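Local structure of alpha-L-rhamnosidase (Streptomyces avermitilis, 3W5M) at residues W971-S975 with G976-L980; S55-D58 with V59-G63. The protein hydrolyses terminal non-reducing alpha-L-rhamnose residues from alpha-L-rhamnosides, including the citrus flavonoids naringin, rutin and hesperidin and the proteoglycan gum arabic. All coordinates share one frame; numbering follows the deposited sequence.

Overall arrangement
The two contacts are both local, each within one unbroken run of chain, and they belong to different beta-rich parts of this multidomain enzyme. Contact 2, residues 55-63, brings the chain into the edge strand 60-66 of the N-terminal immunoglobulin-like domain. Contact 1, residues 971-980, is the turn end of a beta hairpin in the C-terminal domain. Their centres lie 52 Å apart and their nearest atoms about 37 Å, so they do not touch. Both sit far out, with centres 42 Å (contact 1) and 41 Å (contact 2) from the centre of the chain, and both are away from the rhamnose-binding and calcium sites.

Contact 1 of 2, residues W971-S975 with G976-L980; sequences WQQRS and GGFVL
Four backbone hydrogen bonds tie Gln972 and Arg974 to Val979 and Gly977 in a tight antiparallel hairpin. Gln972 and Val979 bond both ways, Gln972 N to Val979 O at 3.0 Å and Val979 N to Gln972 O at 3.1 Å. At the end of the ladder a type I' turn runs from Arg974 to Gly977. Its closing bond, Gly977 N to Arg974 O, is short at 2.6 Å, and the donor lies well above the carbonyl plane. Gly976 has a positive phi of 85°, and a CB there would run into Ser975 O.

The apolar contacts gather on the face that carries Trp971, Gln973, Phe978 and Leu980. A chi1 of 62° swings the indole of Trp971 across its own backbone, which brings CE3 to 3.8 Å from Phe978 CE1. The ring planes differ by only 24°, but the offset is large, with the Trp971 six-membered ring and the Phe978 ring centred 5.9 Å apart, so little of one faces the other. Gln973 CG meets the Phe978 ring at its edge, 3.8 Å from CD1, while Leu980 CD1 packs against Trp971 CB.

Within the six-stranded antiparallel sheet, Trp971 and Gln973 bond through their backbones to strand 955-962 and the adjoining Thr954, and Phe978 and Leu980 to strand 1024-1030. Trp971 NE1 donates to Ile930 O, and Phe978 and Leu980 rest on strand 989-995 of the second sheet.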
# COMPACT_ATOMS: atom_id res chain seq x y z
N TRP A 971 -7.20 10.81 32.30
CA TRP A 971 -7.20 12.01 33.13
C TRP A 971 -8.46 12.84 32.95
O TRP A 971 -9.12 12.79 31.90
CB TRP A 971 -5.94 12.85 32.92
CG TRP A 971 -5.73 13.42 31.54
CD1 TRP A 971 -4.97 12.87 30.54
CD2 TRP A 971 -6.23 14.65 31.02
NE1 TRP A 971 -4.98 13.68 29.43
CE2 TRP A 971 -5.74 14.79 29.70
CE3 TRP A 971 -7.06 15.67 31.55
CZ2 TRP A 971 -6.06 15.89 28.89
CZ3 TRP A 971 -7.37 16.77 30.73
CH2 TRP A 971 -6.87 16.86 29.42
N GLN A 972 -8.79 13.60 34.00
CA GLN A 972 -10.00 14.42 34.03
C GLN A 972 -9.73 15.68 34.84
O GLN A 972 -9.16 15.60 35.94
CB GLN A 972 -11.14 13.63 34.66
CG GLN A 972 -12.48 14.35 34.70
CD GLN A 972 -13.61 13.43 35.12
OE1 GLN A 972 -13.39 12.29 35.55
NE2 GLN A 972 -14.84 13.92 35.02
N GLN A 973 -10.09 16.82 34.27
CA GLN A 973 -10.21 18.09 35.01
C GLN A 973 -11.67 18.34 35.38
O GLN A 973 -12.53 18.43 34.48
CB GLN A 973 -9.76 19.26 34.16
CG GLN A 973 -8.27 19.41 34.02
CD GLN A 973 -7.90 20.72 33.37
OE1 GLN A 973 -8.52 21.13 32.38
NE2 GLN A 973 -6.89 21.38 33.90
N ARG A 974 -11.96 18.45 36.68
CA ARG A 974 -13.29 18.84 37.11
C ARG A 974 -13.28 19.59 38.43
O ARG A 974 -12.42 19.36 39.29
CB ARG A 974 -14.23 17.65 37.16
CG ARG A 974 -15.59 17.96 36.56
CD ARG A 974 -16.36 16.70 36.20
NE ARG A 974 -16.23 15.69 37.25
CZ ARG A 974 -16.91 15.68 38.39
NH1 ARG A 974 -17.80 16.64 38.66
NH2 ARG A 974 -16.71 14.72 39.28
N SER A 975 -14.25 20.49 38.57
CA SER A 975 -14.36 21.44 39.68
C SER A 975 -13.05 21.80 40.37
O SER A 975 -12.90 21.59 41.57
CB SER A 975 -15.42 21.00 40.70
OG SER A 975 -15.09 19.74 41.23
N GLY A 976 -12.10 22.34 39.60
CA GLY A 976 -10.81 22.75 40.14
C GLY A 976 -9.79 21.62 40.22
O GLY A 976 -8.57 21.85 40.12
N GLY A 977 -10.31 20.40 40.39
CA GLY A 977 -9.49 19.20 40.61
C GLY A 977 -9.01 18.48 39.35
O GLY A 977 -9.63 18.57 38.28
N PHE A 978 -7.89 17.77 39.50
CA PHE A 978 -7.27 16.96 38.45
C PHE A 978 -7.04 15.54 39.00
O PHE A 978 -6.50 15.37 40.09
CB PHE A 978 -5.94 17.61 38.04
CG PHE A 978 -5.25 16.96 36.88
CD1 PHE A 978 -5.57 17.31 35.56
CD2 PHE A 978 -4.23 16.02 37.08
CE1 PHE A 978 -4.91 16.72 34.48
CE2 PHE A 978 -3.57 15.42 36.00
CZ PHE A 978 -3.92 15.77 34.70
N VAL A 979 -7.49 14.53 38.26
CA VAL A 979 -7.13 13.15 38.58
C VAL A 979 -6.51 12.49 37.33
O VAL A 979 -7.06 12.59 36.23
CB VAL A 979 -8.33 12.37 39.16
CG1 VAL A 979 -9.56 12.45 38.26
CG2 VAL A 979 -7.98 10.91 39.46
N LEU A 980 -5.34 11.87 37.51
CA LEU A 980 -4.74 11.04 36.46
C LEU A 980 -4.54 9.63 36.99
O LEU A 980 -4.02 9.44 38.09
CB LEU A 980 -3.41 11.63 36.00
CG LEU A 980 -2.46 10.79 35.12
CD1 LEU A 980 -3.02 10.53 33.73
CD2 LEU A 980 -1.16 11.54 34.99

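Contact 2 of 2, residues S55-D58 with V59-G63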
# COMPACT_ATOMS: atom_id res chain seq x y z
N SER A 55 10.58 -29.57 29.03
CA SER A 55 11.19 -29.91 30.33
C SER A 55 12.57 -30.56 30.19
O SER A 55 13.43 -30.44 31.09
CB SER A 55 10.26 -30.80 31.16
OG SER A 55 9.81 -31.90 30.40
N HIS A 56 12.79 -31.24 29.07
CA HIS A 56 14.11 -31.75 28.67
C HIS A 56 14.38 -31.30 27.23
O HIS A 56 14.25 -32.08 26.30
CB HIS A 56 14.15 -33.28 28.77
CG HIS A 56 13.56 -33.82 30.03
ND1 HIS A 56 12.28 -34.32 30.10
CD2 HIS A 56 14.07 -33.90 31.29
CE1 HIS A 56 12.02 -34.70 31.34
NE2 HIS A 56 13.09 -34.46 32.08
N PRO A 57 14.74 -30.00 27.05
CA PRO A 57 14.80 -29.37 25.72
C PRO A 57 15.93 -29.90 24.85
O PRO A 57 17.07 -29.92 25.27
CB PRO A 57 15.04 -27.89 26.05
CG PRO A 57 15.72 -27.92 27.38
CD PRO A 57 15.07 -29.04 28.12
N ASP A 58 15.59 -30.29 23.62
CA ASP A 58 16.55 -30.85 22.67
C ASP A 58 17.11 -29.83 21.67
O ASP A 58 18.01 -30.17 20.92
CB ASP A 58 15.94 -32.03 21.92
CG ASP A 58 14.67 -31.66 21.18
OD1 ASP A 58 14.23 -30.49 21.28
OD2 ASP A 58 14.12 -32.53 20.49
N VAL A 59 16.58 -28.60 21.64
CA VAL A 59 17.12 -27.60 20.70
C VAL A 59 18.02 -26.59 21.42
O VAL A 59 19.20 -26.47 21.11
CB VAL A 59 15.98 -26.92 19.87
CG1 VAL A 59 16.52 -25.87 18.90
CG2 VAL A 59 15.16 -27.95 19.13
N TRP A 60 17.48 -25.89 22.41
CA TRP A 60 18.24 -24.86 23.11
C TRP A 60 17.75 -24.68 24.53
O TRP A 60 16.57 -24.86 24.82
CB TRP A 60 18.14 -23.52 22.38
CG TRP A 60 19.05 -22.41 22.89
CD1 TRP A 60 20.38 -22.51 23.21
CD2 TRP A 60 18.71 -21.02 23.04
NE1 TRP A 60 20.87 -21.29 23.58
CE2 TRP A 60 19.87 -20.35 23.48
CE3 TRP A 60 17.53 -20.29 22.85
CZ2 TRP A 60 19.88 -18.98 23.75
CZ3 TRP A 60 17.54 -18.93 23.13
CH2 TRP A 60 18.71 -18.28 23.57
N ASP A 61 18.68 -24.34 25.41
CA ASP A 61 18.38 -23.88 26.74
C ASP A 61 19.40 -22.81 27.03
O ASP A 61 20.57 -23.11 27.21
CB ASP A 61 18.52 -25.02 27.76
CG ASP A 61 18.02 -24.62 29.14
OD1 ASP A 61 18.16 -23.44 29.54
OD2 ASP A 61 17.48 -25.51 29.83
N SER A 62 18.97 -21.56 27.09
CA SER A 62 19.90 -20.46 27.33
C SER A 62 20.54 -20.58 28.70
O SER A 62 21.53 -19.91 28.95
CB SER A 62 19.16 -19.12 27.29
OG SER A 62 18.13 -19.12 28.28
N GLY A 63 19.94 -21.39 29.58
CA GLY A 63 20.18 -21.27 31.02
C GLY A 63 19.74 -19.89 31.54
O GLY A 63 19.21 -19.06 30.79
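Pro57 packs against Trp60 and Asp61 where the chain turns into the edge strand 60-66 of the immunoglobulin-like domain, through a classic beta bulge: Val59 and Trp60 both face Val47 of strand 40-48. Pro57 CB points toward the strand and lies 3.6 Å from Trp60 O.

Asp61 can be followed outwards from the strand. Its CB lies 4.0 Å from Pro57 CG, the first touch of the side chain on the preceding loop. A chi1 of -172° turns the carboxylate away from its own backbone N, and there its two oxygens part company. OD2 stays near the ring at a single atom, 3.9 Å from Pro57 CG, the two side chains crossing at a slant, and has a long, weak ion pair with Arg46. OD1 accepts from Gly63 N, two residues on, which makes an Asx turn; the bond is 2.7 Å long and arrives on the anti side, 24° out of the carboxylate plane. Gln44 NE2 is a second donor to OD1, so two bonds hold this oxygen. With an alanine here, Gly63 N and Gln44 NE2 would probably lose their shared acceptor, and the backbone at Ser62-Gly63 would be freer to shift.

Nearer the bulge, the end of the Asp58 side chain comes round to Val59, where OD1 touches Val59 CG2 at 3.5 Å. OD2 of the same aspartate bonds to Ser49 OG. Just past Asp61, Ser62 OG, which also pairs with Val45 N of strand 40-48, donates to Gly63 O at 2.7 Å, in the carbonyl plane and on a lone pair.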